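PDB 1U0L: small ribosomal subunit biogenesis GTPase RsgA from Thermotoga maritima, which probably assists late maturation of the 30S ribosomal subunit, hydrolysing GTP slowly in a circularly permuted GTPase domain that the 30S subunit stimulates. Local coordinates for residues Thr93-Glu98 with Leu127-Asp132; Gln87-Val92 with Val119-Lys124; Gly52-Tyr57 with Asn69-Lys74; Leu9-Ile14 with Val25-Thr30. One frame throughout, in Å; residues are numbered along the deposited sequence.

Contact 2 is fully buried: two parallel strands of the GTPase sheet join through backbone bonds and aliphatic side chains, and the second runs on into Asn123 and Lys124 at the bound GDP. Contact 1, partly buried, continues from the ends of those strands; Tyr128 OH probably hydrogen-bonds Asn123 O, and charged groups appear. Contacts 3 and 4 lie in the N-terminal OB-fold region, their centres about 10 Å apart, and share its sheet because strands 11-19 and 54-58 are neighbours. Both are partly buried antiparallel hairpins nearer the surface, with ion pairs beside the backbone bonds. Contacts 1 and 4 have centres about 45 Å apart, on opposite sides of the chain's centre.

Contact 1. Residues Thr93-Glu98 with Leu127-Asp132; sequences TVKMPE and LYDEDD
At the start of helix 130-143 in the GTPase domain, Tyr128 and Asp132 meet Val94 and Lys95, which belong to the loop leaving strand 87-92. Val94 grips the tyrosine twice. Its backbone N donates to the phenol, 3.1 Å from Tyr128 OH, and its CG2 lies over one ring face in a CH-pi contact, 3.7 Å from the centroid and displaced toward CZ. Val94 also packs on Val136 and Leu139 of the same helix. Lys95 approaches the ring obliquely, with CB 3.4 Å from Tyr128 CE1, and then runs on toward the N-terminal end of the helix. Its chain is extended as far as CE, and a bend at the last torsion (chi4 69°) turns NZ to within 3.2 Å of Asp132 OD2.

That oxygen is also part of a capping box. Asp129, the N-cap residue, gives its backbone N to Asp132 OD2 at 2.8 Å, while Asp132 N returns a bond to Asp129 OD2 at 2.9 Å. The lysine ammonium arrives on the syn side of Asp132 OD2 and the Asp129 amide on the anti side, from opposite faces of the carboxylate plane. Asp132 OD1 pairs with Lys135, further along the helix, and Lys95 NZ has a second, long ion pair with Asp129 OD1. The two lysines probably offset the negative charge gathered at the cap. Nearer the nucleotide, the poorly ordered Met96 sets CG against Leu127 CD2 at 3.5 Å, the two side chains crossing at about a right angle; Leu127 itself touches GDP.

Contact 2. Residues Gln87-Val92 with Val119-Lys124; sequences QVILVV and VMVINK. With GDP (guanosine-5'-diphosphate), chain E.
Val88 O receives the first bond of the pairing, from Val119 N at 2.9 Å, and from there the two strands run parallel, their axes 23° apart. Ile89 turns its side chain to the face it shares with Val119 and Val121: CD1 lies 4.0 Å from Val119 CB, while CG2, anti to the backbone N, meets Val121 CG2 at 3.8 Å. Helix 160-167 packs on this face through Leu163, Tyr166 and Leu167. Leu90 then bonds in both directions, its N donating to Val119 O and its O accepting from Val121 N, and its side chain enters the other face, where it meets Phe107 of helix 101-113. Val91 returns to the first face, with CG1 3.8 Å from Asn123 CB. Val92 N donates to Val121 O at 2.8 Å, and Val92 CG1 lies beside Ile122 CD1, the two side chains pointing the same way; Ile104 packs on Val92 and Met120. The last bond, Asn123 N to Val92 O at 2.9 Å, ties down the backbone of the first residue that meets the nucleotide. The Asn123 side chain reaches the O6 and N7 edge of guanine. Lys124 lays CG 3.6 Å from GDP C6, and its NZ, also bonded to Gly179 O, donates to GDP O4' at 3.0 Å. Strand 87-92, helix 101-113 and strand 117-122 make a beta-alpha-beta crossover leading into Asn123-Lys124-Met125-Asp126, the NKxD guanine-recognition motif of P-loop GTPases.

Contact 3. Residues Gly52-Tyr57 with Asn69-Lys74; sequences GDRVEY and NVLHRK
Val55 and Val70 lie side by side as a non-hydrogen-bonded antiparallel pair, Val55 CG1 touching Val70 CG2 at 3.7 Å, and both rest on Ile49. On the other face of the sheet, Glu56 and Asn69 form the neighbouring hydrogen-bonded pair: Glu56 N reaches Asn69 O at 3.0 Å and Asn69 N reaches Glu56 O at 3.1 Å. Their side chains point the same way, joined by a weak bond from Asn69 ND2 to Glu56 OE2 at 3.5 Å, with the amide and carboxylate planes 64° apart. Beyond the strand end the pairing persists through Leu71 N, which donates to Arg54 O at 2.9 Å, while Leu71 CD2 settles against Arg54 CB at 3.6 Å. Further out, Asp53 and Arg73 form a salt bridge whose detailed geometry is doubtful. Tyr50 N holds Asp53 OD2, and Ala83 of strand 82-83 touches both side chains. On its other edge, strand 54-58 pairs with strand 11-19, Val55 with Gly13 and Tyr57 with Arg11. Strand 54-58 of this hairpin thereby pairs with the first strand, the closure expected of the five-stranded OB-fold barrel.

Contact 4. Residues Leu9-Ile14 with Val25-Thr30; sequences LRRRGI and VEDEET
Asp27 lies over one face of the Arg11 guanidinium, its OD2 3.4 Å above the plane and offset toward the rim, while Glu29 comes to the edge. These groups link strand 11-19 to the end of strand 22-27 and the loop after it, in the first hairpin of the OB-fold. The carboxylate of Asp27 stands 79° from the guanidinium plane, and its OD1 makes a salt bridge with Arg11 NH1 at 2.6 Å. Although the CB of Asp27 starts away from the opposite strand, CG is anti to the backbone N (chi1 -173°), and the carboxylate beyond it ends nearer the arginine. Tyr57 OH adds a weak bond to Asp27 OD1. Glu29, poorly ordered, offers the anti lone pair of OE1 to Arg11 NH2 at 3.1 Å, tilted from the guanidinium plane. Arg12 has a looser partner: Glu28 runs beside it in the same direction, and the ion pair from Arg12 NE to Glu28 OE1 is long, 3.9 Å, although Glu28 OE2 lies near the guanidinium plane at its edge.

Between the backbones the bonding is more regular. Ile14 and Glu26 exchange two hydrogen bonds, Ile14 N to Glu26 O and Glu26 N to Ile14 O, both 2.9 Å. Gly13 pairs with Asp27 without hydrogen bonds, and Glu28 N then donates to Arg12 O at 2.9 Å. Glu26 sends its extended side chain out of the hairpin to Tyr224 and Lys218, on two strands of the GTPase sheet. Ile14 instead crosses Glu28 at about a right angle, its CD1 resting 4.0 Å from Glu28 CB.

Contact 1. Residues Thr93-Glu98 with Leu127-Asp132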
# COMPACT_ATOMS: atom_id res chain seq x y z
N THR A 93 11.80 5.44 -8.16
CA THR A 93 13.16 5.75 -8.54
C THR A 93 13.25 6.17 -10.01
O THR A 93 12.76 5.45 -10.88
CB THR A 93 14.00 4.48 -8.30
OG1 THR A 93 14.77 4.63 -7.10
CG2 THR A 93 14.86 4.15 -9.47
N VAL A 94 13.86 7.32 -10.30
CA VAL A 94 13.97 7.71 -11.71
C VAL A 94 15.22 7.12 -12.34
O VAL A 94 15.20 6.65 -13.48
CB VAL A 94 14.02 9.26 -11.95
CG1 VAL A 94 12.99 9.96 -11.09
CG2 VAL A 94 15.41 9.81 -11.70
N LYS A 95 16.30 7.14 -11.57
CA LYS A 95 17.60 6.64 -11.99
C LYS A 95 17.72 5.23 -11.43
O LYS A 95 16.72 4.57 -11.24
CB LYS A 95 18.69 7.55 -11.43
CG LYS A 95 20.04 7.58 -12.13
CD LYS A 95 20.96 8.49 -11.31
CE LYS A 95 22.39 8.54 -11.81
NZ LYS A 95 22.53 9.22 -13.13
N MET A 96 18.94 4.80 -11.15
CA MET A 96 19.19 3.46 -10.63
C MET A 96 18.04 2.48 -10.86
O MET A 96 17.84 2.06 -11.99
CB MET A 96 19.59 3.53 -9.17
CG MET A 96 21.05 3.90 -8.97
SD MET A 96 22.13 2.96 -10.08
CE MET A 96 22.58 4.28 -11.25
N PRO A 97 17.26 2.12 -9.82
CA PRO A 97 16.23 1.13 -10.36
C PRO A 97 15.35 1.47 -11.57
O PRO A 97 14.79 0.57 -12.18
CB PRO A 97 15.41 0.85 -9.12
CG PRO A 97 16.48 0.87 -8.04
CD PRO A 97 17.35 2.08 -8.42
N GLU A 98 15.24 2.75 -11.94
CA GLU A 98 14.42 3.15 -13.09
C GLU A 98 12.99 2.64 -13.04
O GLU A 98 12.72 1.50 -13.42
CB GLU A 98 15.05 2.66 -14.39
CG GLU A 98 15.87 3.69 -15.11
CD GLU A 98 15.57 3.70 -16.59
OE1 GLU A 98 16.40 4.21 -17.37
OE2 GLU A 98 14.49 3.21 -16.99
N LEU A 127 21.45 11.16 -5.58
CA LEU A 127 22.14 10.61 -6.74
C LEU A 127 21.85 11.32 -8.05
O LEU A 127 22.60 11.18 -9.02
CB LEU A 127 21.75 9.14 -6.90
CG LEU A 127 22.76 8.00 -6.85
CD1 LEU A 127 23.52 8.01 -5.53
CD2 LEU A 127 22.00 6.69 -7.03
N TYR A 128 20.78 12.10 -8.08
CA TYR A 128 20.35 12.76 -9.30
C TYR A 128 21.07 13.99 -9.80
O TYR A 128 21.30 14.93 -9.05
CB TYR A 128 18.87 13.09 -9.18
CG TYR A 128 18.01 11.89 -8.87
CD1 TYR A 128 18.48 10.59 -9.10
CD2 TYR A 128 16.72 12.04 -8.37
CE1 TYR A 128 17.69 9.48 -8.84
CE2 TYR A 128 15.92 10.94 -8.11
CZ TYR A 128 16.41 9.65 -8.35
OH TYR A 128 15.62 8.55 -8.10
N ASP A 129 21.42 13.96 -11.09
CA ASP A 129 22.08 15.09 -11.74
C ASP A 129 20.97 15.91 -12.40
O ASP A 129 19.78 15.65 -12.16
CB ASP A 129 23.10 14.61 -12.78
CG ASP A 129 22.47 13.73 -13.87
OD1 ASP A 129 23.21 12.87 -14.41
OD2 ASP A 129 21.27 13.89 -14.19
N GLU A 130 21.33 16.87 -13.23
CA GLU A 130 20.33 17.71 -13.87
C GLU A 130 19.31 17.02 -14.77
O GLU A 130 18.14 17.38 -14.77
CB GLU A 130 21.00 18.85 -14.63
CG GLU A 130 21.43 19.99 -13.72
CD GLU A 130 20.31 20.44 -12.78
OE1 GLU A 130 19.18 20.72 -13.26
OE2 GLU A 130 20.56 20.53 -11.55
N ASP A 131 19.75 16.03 -15.53
CA ASP A 131 18.84 15.32 -16.41
C ASP A 131 17.87 14.51 -15.57
O ASP A 131 16.66 14.46 -15.85
CB ASP A 131 19.60 14.39 -17.36
CG ASP A 131 20.50 15.15 -18.32
OD1 ASP A 131 20.00 16.06 -19.01
OD2 ASP A 131 21.71 14.84 -18.38
N ASP A 132 18.39 13.90 -14.51
CA ASP A 132 17.56 13.09 -13.63
C ASP A 132 16.50 13.97 -12.99
O ASP A 132 15.32 13.62 -12.95
CB ASP A 132 18.41 12.45 -12.54
CG ASP A 132 19.55 11.64 -13.10
OD1 ASP A 132 19.35 10.95 -14.12
OD2 ASP A 132 20.65 11.70 -12.51

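Contact 2. Residues Gln87-Val92 with Val119-Lys124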
# COMPACT_ATOMS: atom_id res chain seq x y z
N GLN A 87 -2.27 2.98 4.60
CA GLN A 87 -1.39 3.52 3.57
C GLN A 87 -0.45 2.62 2.82
O GLN A 87 -0.02 1.56 3.29
CB GLN A 87 -0.50 4.63 4.14
CG GLN A 87 -1.17 5.95 4.29
CD GLN A 87 -0.22 7.01 4.78
OE1 GLN A 87 0.56 6.77 5.69
NE2 GLN A 87 -0.28 8.18 4.17
N VAL A 88 -0.13 3.11 1.63
CA VAL A 88 0.79 2.49 0.71
C VAL A 88 1.84 3.56 0.51
O VAL A 88 1.51 4.68 0.09
CB VAL A 88 0.15 2.23 -0.63
CG1 VAL A 88 1.20 1.78 -1.61
CG2 VAL A 88 -0.94 1.19 -0.47
N ILE A 89 3.08 3.25 0.86
CA ILE A 89 4.16 4.20 0.66
C ILE A 89 4.79 3.69 -0.61
O ILE A 89 5.42 2.63 -0.61
CB ILE A 89 5.18 4.16 1.77
CG1 ILE A 89 4.49 4.44 3.11
CG2 ILE A 89 6.27 5.16 1.49
CD1 ILE A 89 3.92 5.85 3.25
N LEU A 90 4.59 4.44 -1.68
CA LEU A 90 5.10 4.03 -2.98
C LEU A 90 6.46 4.66 -3.24
O LEU A 90 6.56 5.84 -3.58
CB LEU A 90 4.11 4.44 -4.08
CG LEU A 90 3.90 3.41 -5.19
CD1 LEU A 90 3.11 4.03 -6.39
CD2 LEU A 90 5.26 2.92 -5.63
N VAL A 91 7.51 3.87 -3.05
CA VAL A 91 8.84 4.40 -3.28
C VAL A 91 9.19 4.22 -4.75
O VAL A 91 9.14 3.12 -5.30
CB VAL A 91 9.87 3.74 -2.36
CG1 VAL A 91 11.26 4.14 -2.76
CG2 VAL A 91 9.63 4.19 -0.95
N VAL A 92 9.52 5.34 -5.37
CA VAL A 92 9.83 5.39 -6.78
C VAL A 92 11.25 5.87 -7.03
O VAL A 92 11.81 6.64 -6.26
CB VAL A 92 8.80 6.29 -7.48
CG1 VAL A 92 9.43 7.04 -8.64
CG2 VAL A 92 7.63 5.44 -7.94
N VAL A 119 1.08 7.41 -0.61
CA VAL A 119 2.05 8.49 -0.55
C VAL A 119 3.22 8.10 -1.43
O VAL A 119 3.93 7.13 -1.15
CB VAL A 119 2.51 8.74 0.87
CG1 VAL A 119 3.72 9.66 0.86
CG2 VAL A 119 1.38 9.37 1.64
N MET A 120 3.40 8.84 -2.52
CA MET A 120 4.46 8.59 -3.48
C MET A 120 5.77 9.19 -2.99
O MET A 120 5.83 10.37 -2.63
CB MET A 120 4.08 9.19 -4.84
CG MET A 120 5.08 8.92 -5.96
SD MET A 120 4.48 9.35 -7.63
CE MET A 120 2.95 8.35 -7.69
N VAL A 121 6.82 8.38 -2.97
CA VAL A 121 8.13 8.87 -2.53
C VAL A 121 9.24 8.71 -3.57
O VAL A 121 9.71 7.60 -3.81
CB VAL A 121 8.61 8.15 -1.24
CG1 VAL A 121 9.96 8.72 -0.85
CG2 VAL A 121 7.60 8.31 -0.10
N ILE A 122 9.67 9.81 -4.18
CA ILE A 122 10.77 9.78 -5.15
C ILE A 122 12.04 9.70 -4.32
O ILE A 122 12.48 10.70 -3.74
CB ILE A 122 10.87 11.08 -5.98
CG1 ILE A 122 9.51 11.47 -6.56
CG2 ILE A 122 11.95 10.89 -7.07
CD1 ILE A 122 9.20 10.79 -7.84
N ASN A 123 12.66 8.52 -4.25
CA ASN A 123 13.86 8.34 -3.45
C ASN A 123 15.22 8.48 -4.19
O ASN A 123 15.27 8.64 -5.41
CB ASN A 123 13.79 6.97 -2.77
CG ASN A 123 14.86 6.78 -1.72
OD1 ASN A 123 15.40 5.68 -1.56
ND2 ASN A 123 15.18 7.86 -0.98
N LYS A 124 16.31 8.43 -3.43
CA LYS A 124 17.66 8.52 -3.99
C LYS A 124 17.95 9.86 -4.66
O LYS A 124 18.69 9.93 -5.64
CB LYS A 124 17.88 7.42 -5.04
CG LYS A 124 17.76 5.98 -4.55
CD LYS A 124 18.68 5.07 -5.36
CE LYS A 124 18.18 3.63 -5.49
NZ LYS A 124 18.36 2.86 -4.25
PB GDP E . 14.70 -2.19 -1.41
O1B GDP E . 13.73 -1.24 -2.04
O2B GDP E . 14.78 -3.53 -2.13
O3B GDP E . 14.45 -2.41 0.09
O3A GDP E . 16.21 -1.49 -1.56
PA GDP E . 17.31 -1.24 -0.47
O1A GDP E . 17.94 -2.52 -0.03
O2A GDP E . 16.74 -0.39 0.66
O5' GDP E . 18.39 -0.32 -1.25
C5' GDP E . 19.10 -0.86 -2.37
C4' GDP E . 20.46 -0.25 -2.47
O4' GDP E . 20.27 1.16 -2.73
C3' GDP E . 21.39 -0.41 -1.22
O3' GDP E . 22.72 -0.89 -1.74
C2' GDP E . 21.51 1.01 -0.64
O2' GDP E . 22.84 1.21 -0.19
C1' GDP E . 21.00 1.92 -1.82
N9 GDP E . 20.06 3.15 -1.43
C8 GDP E . 18.84 3.07 -0.85
N7 GDP E . 18.31 4.30 -0.68
C5 GDP E . 19.25 5.18 -1.19
C6 GDP E . 19.23 6.60 -1.29
O6 GDP E . 18.32 7.34 -0.92
N1 GDP E . 20.39 7.15 -1.87
C2 GDP E . 21.45 6.36 -2.31
N2 GDP E . 22.51 6.99 -2.85
N3 GDP E . 21.45 5.01 -2.22
C4 GDP E . 20.34 4.49 -1.65

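Contact 3. Residues Gly52-Tyr57 with Asn69-Lys74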
# COMPACT_ATOMS: atom_id res chain seq x y z
N GLY A 52 -2.43 -7.58 11.54
CA GLY A 52 -3.10 -6.32 11.31
C GLY A 52 -4.55 -6.37 11.74
O GLY A 52 -5.26 -5.36 11.70
N ASP A 53 -4.99 -7.56 12.14
CA ASP A 53 -6.36 -7.75 12.59
C ASP A 53 -6.51 -7.26 14.01
O ASP A 53 -5.64 -7.51 14.84
CB ASP A 53 -6.77 -9.22 12.53
CG ASP A 53 -7.68 -9.50 11.36
OD1 ASP A 53 -8.39 -8.55 10.94
OD2 ASP A 53 -7.70 -10.64 10.85
N ARG A 54 -7.60 -6.54 14.27
CA ARG A 54 -7.88 -6.02 15.59
C ARG A 54 -8.62 -7.12 16.35
O ARG A 54 -9.56 -7.72 15.81
CB ARG A 54 -8.76 -4.78 15.49
CG ARG A 54 -8.12 -3.54 16.08
CD ARG A 54 -7.04 -3.00 15.18
NE ARG A 54 -6.45 -1.77 15.70
CZ ARG A 54 -5.76 -0.91 14.96
NH1 ARG A 54 -5.57 -1.15 13.67
NH2 ARG A 54 -5.26 0.19 15.51
N VAL A 55 -8.21 -7.41 17.58
CA VAL A 55 -8.88 -8.46 18.35
C VAL A 55 -9.06 -8.16 19.83
O VAL A 55 -8.39 -7.29 20.40
CB VAL A 55 -8.14 -9.82 18.23
CG1 VAL A 55 -8.15 -10.29 16.78
CG2 VAL A 55 -6.72 -9.69 18.77
N GLU A 56 -9.98 -8.90 20.45
CA GLU A 56 -10.25 -8.78 21.88
C GLU A 56 -9.99 -10.15 22.48
O GLU A 56 -10.51 -11.16 22.00
CB GLU A 56 -11.69 -8.31 22.13
CG GLU A 56 -12.74 -8.95 21.24
CD GLU A 56 -14.11 -8.34 21.46
OE1 GLU A 56 -14.60 -8.37 22.61
OE2 GLU A 56 -14.70 -7.83 20.48
N TYR A 57 -9.16 -10.19 23.53
CA TYR A 57 -8.77 -11.44 24.16
C TYR A 57 -8.86 -11.43 25.69
O TYR A 57 -9.15 -10.40 26.30
CB TYR A 57 -7.33 -11.75 23.76
CG TYR A 57 -6.33 -10.74 24.30
CD1 TYR A 57 -5.41 -11.11 25.29
CD2 TYR A 57 -6.32 -9.42 23.85
CE1 TYR A 57 -4.52 -10.18 25.82
CE2 TYR A 57 -5.43 -8.49 24.38
CZ TYR A 57 -4.53 -8.87 25.36
OH TYR A 57 -3.65 -7.95 25.88
N ASN A 69 -12.33 -12.92 20.28
CA ASN A 69 -12.99 -12.51 19.05
C ASN A 69 -12.12 -11.63 18.16
O ASN A 69 -11.22 -10.93 18.63
CB ASN A 69 -14.31 -11.81 19.38
CG ASN A 69 -15.11 -11.45 18.14
OD1 ASN A 69 -15.39 -12.30 17.29
ND2 ASN A 69 -15.48 -10.18 18.03
N VAL A 70 -12.41 -11.68 16.86
CA VAL A 70 -11.70 -10.90 15.85
C VAL A 70 -12.64 -9.87 15.23
O VAL A 70 -13.63 -10.24 14.62
CB VAL A 70 -11.20 -11.81 14.72
CG1 VAL A 70 -10.47 -10.98 13.68
CG2 VAL A 70 -10.30 -12.88 15.29
N LEU A 71 -12.32 -8.58 15.39
CA LEU A 71 -13.14 -7.50 14.85
C LEU A 71 -13.22 -7.56 13.33
O LEU A 71 -12.46 -8.28 12.69
CB LEU A 71 -12.58 -6.14 15.24
CG LEU A 71 -12.80 -5.57 16.64
CD1 LEU A 71 -12.32 -6.55 17.71
CD2 LEU A 71 -12.06 -4.23 16.74
N HIS A 72 -14.14 -6.78 12.75
CA HIS A 72 -14.30 -6.75 11.30
C HIS A 72 -13.21 -5.89 10.66
O HIS A 72 -12.89 -4.80 11.15
CB HIS A 72 -15.68 -6.21 10.91
CG HIS A 72 -16.82 -7.05 11.39
ND1 HIS A 72 -17.30 -7.00 12.69
CD2 HIS A 72 -17.58 -7.98 10.75
CE1 HIS A 72 -18.30 -7.85 12.82
NE2 HIS A 72 -18.50 -8.45 11.66
N ARG A 73 -12.63 -6.38 9.57
CA ARG A 73 -11.56 -5.67 8.89
C ARG A 73 -12.06 -4.73 7.79
O ARG A 73 -13.08 -5.00 7.15
CB ARG A 73 -10.59 -6.70 8.30
CG ARG A 73 -11.26 -7.70 7.41
CD ARG A 73 -10.26 -8.56 6.65
NE ARG A 73 -10.26 -9.96 7.07
CZ ARG A 73 -9.69 -10.38 8.19
NH1 ARG A 73 -9.08 -9.51 8.98
NH2 ARG A 73 -9.74 -11.67 8.53
N LYS A 74 -11.34 -3.63 7.58
CA LYS A 74 -11.68 -2.65 6.55
C LYS A 74 -11.19 -3.13 5.18
O LYS A 74 -11.66 -2.67 4.15
CB LYS A 74 -11.02 -1.30 6.87
CG LYS A 74 -9.50 -1.38 6.89
CD LYS A 74 -8.84 -0.16 7.53
CE LYS A 74 -8.97 1.09 6.69
NZ LYS A 74 -8.33 2.26 7.36

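Contact 4. Residues Leu9-Ile14 with Val25-Thr30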
# COMPACT_ATOMS: atom_id res chain seq x y z
N LEU A 9 -9.92 -9.99 32.07
CA LEU A 9 -11.16 -9.58 31.35
C LEU A 9 -10.87 -9.08 29.93
O LEU A 9 -9.73 -8.72 29.61
CB LEU A 9 -11.88 -8.48 32.14
CG LEU A 9 -13.12 -7.88 31.46
CD1 LEU A 9 -14.22 -8.93 31.35
CD2 LEU A 9 -13.60 -6.68 32.25
N ARG A 10 -11.90 -9.07 29.10
CA ARG A 10 -11.82 -8.62 27.71
C ARG A 10 -10.93 -7.39 27.49
O ARG A 10 -11.16 -6.33 28.07
CB ARG A 10 -13.23 -8.29 27.19
CG ARG A 10 -14.08 -9.49 26.80
CD ARG A 10 -13.79 -9.91 25.37
NE ARG A 10 -14.79 -10.85 24.84
CZ ARG A 10 -14.99 -12.07 25.32
NH1 ARG A 10 -14.26 -12.52 26.33
NH2 ARG A 10 -15.91 -12.85 24.77
N ARG A 11 -9.91 -7.56 26.65
CA ARG A 11 -8.99 -6.47 26.31
C ARG A 11 -8.79 -6.44 24.80
O ARG A 11 -8.72 -7.48 24.15
CB ARG A 11 -7.63 -6.65 26.99
CG ARG A 11 -7.63 -6.41 28.49
CD ARG A 11 -6.22 -6.12 29.00
NE ARG A 11 -6.08 -4.74 29.46
CZ ARG A 11 -6.19 -3.66 28.69
NH1 ARG A 11 -6.45 -3.78 27.39
NH2 ARG A 11 -6.05 -2.45 29.21
N ARG A 12 -8.71 -5.23 24.25
CA ARG A 12 -8.53 -5.06 22.81
C ARG A 12 -7.05 -5.02 22.44
O ARG A 12 -6.22 -4.47 23.17
CB ARG A 12 -9.21 -3.77 22.36
CG ARG A 12 -10.65 -3.66 22.81
CD ARG A 12 -11.27 -2.34 22.40
NE ARG A 12 -11.67 -2.31 21.00
CZ ARG A 12 -12.55 -3.15 20.45
NH1 ARG A 12 -13.13 -4.09 21.17
NH2 ARG A 12 -12.87 -3.02 19.16
N GLY A 13 -6.73 -5.62 21.30
CA GLY A 13 -5.36 -5.65 20.82
C GLY A 13 -5.27 -5.74 19.30
O GLY A 13 -6.27 -6.01 18.63
N ILE A 14 -4.08 -5.51 18.77
CA ILE A 14 -3.84 -5.59 17.33
C ILE A 14 -2.88 -6.75 17.09
O ILE A 14 -1.84 -6.83 17.75
CB ILE A 14 -3.17 -4.31 16.76
CG1 ILE A 14 -3.99 -3.06 17.11
CG2 ILE A 14 -3.06 -4.40 15.24
CD1 ILE A 14 -3.86 -2.60 18.54
N VAL A 25 -0.36 -10.92 19.96
CA VAL A 25 -1.14 -9.68 19.92
C VAL A 25 -0.47 -8.60 20.74
O VAL A 25 0.33 -8.88 21.62
CB VAL A 25 -2.60 -9.87 20.45
CG1 VAL A 25 -3.00 -11.34 20.39
CG2 VAL A 25 -2.73 -9.31 21.86
N GLU A 26 -0.81 -7.36 20.45
CA GLU A 26 -0.27 -6.23 21.19
C GLU A 26 -1.45 -5.54 21.84
O GLU A 26 -2.49 -5.38 21.22
CB GLU A 26 0.43 -5.27 20.25
CG GLU A 26 0.96 -4.04 20.94
CD GLU A 26 1.79 -3.17 20.01
OE1 GLU A 26 2.63 -3.74 19.28
OE2 GLU A 26 1.60 -1.94 20.02
N ASP A 27 -1.29 -5.14 23.10
CA ASP A 27 -2.38 -4.50 23.83
C ASP A 27 -2.66 -3.07 23.36
O ASP A 27 -1.79 -2.20 23.41
CB ASP A 27 -2.07 -4.52 25.33
CG ASP A 27 -3.23 -4.03 26.17
OD1 ASP A 27 -4.29 -4.68 26.16
OD2 ASP A 27 -3.07 -2.99 26.86
N GLU A 28 -3.88 -2.84 22.89
CA GLU A 28 -4.30 -1.54 22.39
C GLU A 28 -4.12 -0.43 23.42
O GLU A 28 -3.76 0.70 23.07
CB GLU A 28 -5.76 -1.60 21.95
CG GLU A 28 -6.34 -0.27 21.49
CD GLU A 28 -7.80 -0.39 21.07
OE1 GLU A 28 -8.07 -1.09 20.07
OE2 GLU A 28 -8.66 0.21 21.74
N GLU A 29 -4.40 -0.75 24.68
CA GLU A 29 -4.28 0.23 25.76
C GLU A 29 -2.81 0.65 25.84
O GLU A 29 -2.36 1.50 25.08
CB GLU A 29 -4.71 -0.40 27.09
CG GLU A 29 -5.12 0.59 28.18
CD GLU A 29 -6.59 0.99 28.10
OE1 GLU A 29 -7.46 0.10 28.17
OE2 GLU A 29 -6.88 2.20 27.96
N THR A 30 -2.08 0.04 26.77
CA THR A 30 -0.66 0.32 26.96
C THR A 30 -0.04 -1.03 27.24
O THR A 30 0.48 -1.29 28.32
CB THR A 30 -0.41 1.25 28.17
OG1 THR A 30 -1.16 2.46 28.02
CG2 THR A 30 1.07 1.58 28.29